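Local coordinates for archaeal flagellar ATP-binding protein FlaH (Methanocaldococcus jannaschii DSM 2661, PDB 4WIA) that probably binds ATP and magnesium as a P-loop ATPase of the archaellum, the motility organelle of archaea, at residues E167-E170 with S171-T174. Sequence-based numbering, arbitrary orientation.
Sequences ELPE and SVLT
Leu-173 and Thr-174 close the first turn of a helix on the carbonyls of Pro-169 and Glu-170, a compact example of how a chain passes from loop into helix. Pro-169 O receives Leu-173 N at 3.1 Å, in the carbonyl plane, and takes a weak, strongly bent bond from Val-172 N. Glu-170 O is gripped twice by Thr-174. Thr-174 N lies 3.0 Å from Glu-170 O and gives a nearly straight bond (175°), while OG1 of the same residue comes from the opposite face of the carbonyl plane, 35° out of it. Thr-174 OG1 lies anti to its own carbonyl carbon (chi1 -65°), which turns the hydroxyl back down the helix toward Glu-170.

Apolar contacts flank these bonds. Leu-168 spans two helix residues: its CB lies 4.1 Å from Leu-173 CD2, and its CD1 meets Val-172 CG1, the two side chains crossing at about a right angle. On the more exposed flank, Pro-169 CG rests on Val-172 CG2.

Pro-169 is the N-cap of helix 170-179, which leads from parallel strand 158-163 toward strand 182-191 in the P-loop NTPase fold of the KaiC family; Leu-173 is about 10 Å, side chain to side chain, from Lys-40, a probable ATP ligand.

The Glu-170 chain, bent at its second torsion, carries OE1 to 3.4 Å from Leu-173 CD1, with OE2 salt-bridged to Arg-177 one helical turn beyond Thr-174. An alanine in place of Leu-173 is likely to open a gap beside Leu-168 CB and take away the methyl lying against Glu-170 OE1. Farther out, Leu-168 packs on Ser-130, Ile-133 and Ala-134 of helix 129-134, and Glu-167 hydrogen-bonds Ser-130 through OE2, tying the loop to that helix.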
ATOM      1  N   GLU A 167      13.977  14.718  33.231  1.00 74.94           N
ATOM      2  CA  GLU A 167      15.145  13.883  33.257  1.00 75.63           C
ATOM      3  C   GLU A 167      16.336  14.740  32.924  1.00 76.26           C
ATOM      4  O   GLU A 167      17.440  14.300  33.146  1.00 81.52           O
ATOM      5  CB  GLU A 167      15.044  12.758  32.227  1.00 74.75           C
ATOM      6  CG  GLU A 167      14.295  11.499  32.663  1.00 77.09           C
ATOM      7  CD  GLU A 167      14.346  10.354  31.633  1.00 75.82           C
ATOM      8  OE1 GLU A 167      14.335   9.175  32.054  1.00 85.60           O
ATOM      9  OE2 GLU A 167      14.372  10.591  30.421  1.00 67.02           O
ATOM     10  N   LEU A 168      16.129  15.957  32.411  1.00 73.98           N
ATOM     11  CA  LEU A 168      17.228  16.798  31.967  1.00 72.02           C
ATOM     12  C   LEU A 168      17.038  18.238  32.387  1.00 76.15           C
ATOM     13  O   LEU A 168      15.905  18.717  32.474  1.00 73.85           O
ATOM     14  CB  LEU A 168      17.328  16.765  30.451  1.00 66.99           C
ATOM     15  CG  LEU A 168      17.544  15.406  29.808  1.00 62.69           C
ATOM     16  CD1 LEU A 168      17.513  15.591  28.305  1.00 59.94           C
ATOM     17  CD2 LEU A 168      18.849  14.777  30.239  1.00 63.76           C
ATOM     18  N   PRO A 169      18.159  18.946  32.691  1.00 79.08           N
ATOM     19  CA  PRO A 169      18.073  20.407  32.906  1.00 80.86           C
ATOM     20  C   PRO A 169      17.654  21.204  31.641  1.00 78.18           C
ATOM     21  O   PRO A 169      17.843  20.771  30.498  1.00 73.12           O
ATOM     22  CB  PRO A 169      19.487  20.814  33.391  1.00 84.79           C
ATOM     23  CG  PRO A 169      20.339  19.600  33.297  1.00 83.69           C
ATOM     24  CD  PRO A 169      19.503  18.399  32.927  1.00 80.05           C
ATOM     25  N   GLU A 170      17.080  22.369  31.913  1.00 81.74           N
ATOM     26  CA  GLU A 170      16.557  23.293  30.920  1.00 82.80           C
ATOM     27  C   GLU A 170      17.629  23.715  29.936  1.00 84.07           C
ATOM     28  O   GLU A 170      17.365  23.915  28.758  1.00 83.71           O
ATOM     29  CB  GLU A 170      15.968  24.515  31.631  1.00 86.54           C
ATOM     30  CG  GLU A 170      15.104  25.470  30.819  1.00 87.33           C
ATOM     31  CD  GLU A 170      14.115  24.862  29.828  1.00 83.69           C
ATOM     32  OE1 GLU A 170      13.753  23.659  29.816  1.00 81.52           O
ATOM     33  OE2 GLU A 170      13.675  25.672  29.002  1.00 84.39           O
ATOM     34  N   SER A 171      18.847  23.851  30.437  1.00 91.26           N
ATOM     35  CA  SER A 171      19.980  24.220  29.589  1.00 93.04           C
ATOM     36  C   SER A 171      20.083  23.213  28.434  1.00 86.49           C
ATOM     37  O   SER A 171      20.164  23.599  27.270  1.00 86.25           O
ATOM     38  CB  SER A 171      21.273  24.326  30.420  1.00 95.39           C
ATOM     39  OG  SER A 171      21.643  23.066  30.961  1.00 97.28           O
ATOM     40  N   VAL A 172      19.978  21.933  28.753  1.00 83.10           N
ATOM     41  CA  VAL A 172      20.088  20.878  27.751  1.00 79.55           C
ATOM     42  C   VAL A 172      18.857  20.834  26.822  1.00 76.14           C
ATOM     43  O   VAL A 172      18.954  20.661  25.579  1.00 71.63           O
ATOM     44  CB  VAL A 172      20.262  19.524  28.459  1.00 78.00           C
ATOM     45  CG1 VAL A 172      20.347  18.409  27.441  1.00 75.44           C
ATOM     46  CG2 VAL A 172      21.490  19.518  29.352  1.00 81.86           C
ATOM     47  N   LEU A 173      17.696  20.984  27.429  1.00 77.40           N
ATOM     48  CA  LEU A 173      16.433  20.901  26.673  1.00 73.01           C
ATOM     49  C   LEU A 173      16.389  21.969  25.586  1.00 72.28           C
ATOM     50  O   LEU A 173      16.044  21.671  24.450  1.00 70.07           O
ATOM     51  CB  LEU A 173      15.241  21.043  27.630  1.00 73.21           C
ATOM     52  CG  LEU A 173      15.026  19.891  28.624  1.00 71.95           C
ATOM     53  CD1 LEU A 173      14.030  20.256  29.737  1.00 74.70           C
ATOM     54  CD2 LEU A 173      14.631  18.622  27.913  1.00 68.59           C
ATOM     55  N   THR A 174      16.728  23.208  25.948  1.00 76.91           N
ATOM     56  CA  THR A 174      16.800  24.318  24.991  1.00 75.56           C
ATOM     57  C   THR A 174      17.632  23.982  23.750  1.00 73.44           C
ATOM     58  O   THR A 174      17.296  24.403  22.652  1.00 72.94           O
ATOM     59  CB  THR A 174      17.416  25.538  25.662  1.00 82.83           C
ATOM     60  OG1 THR A 174      16.561  26.010  26.719  1.00 85.97           O
ATOM     61  CG2 THR A 174      17.631  26.656  24.662  1.00 84.63           C
TER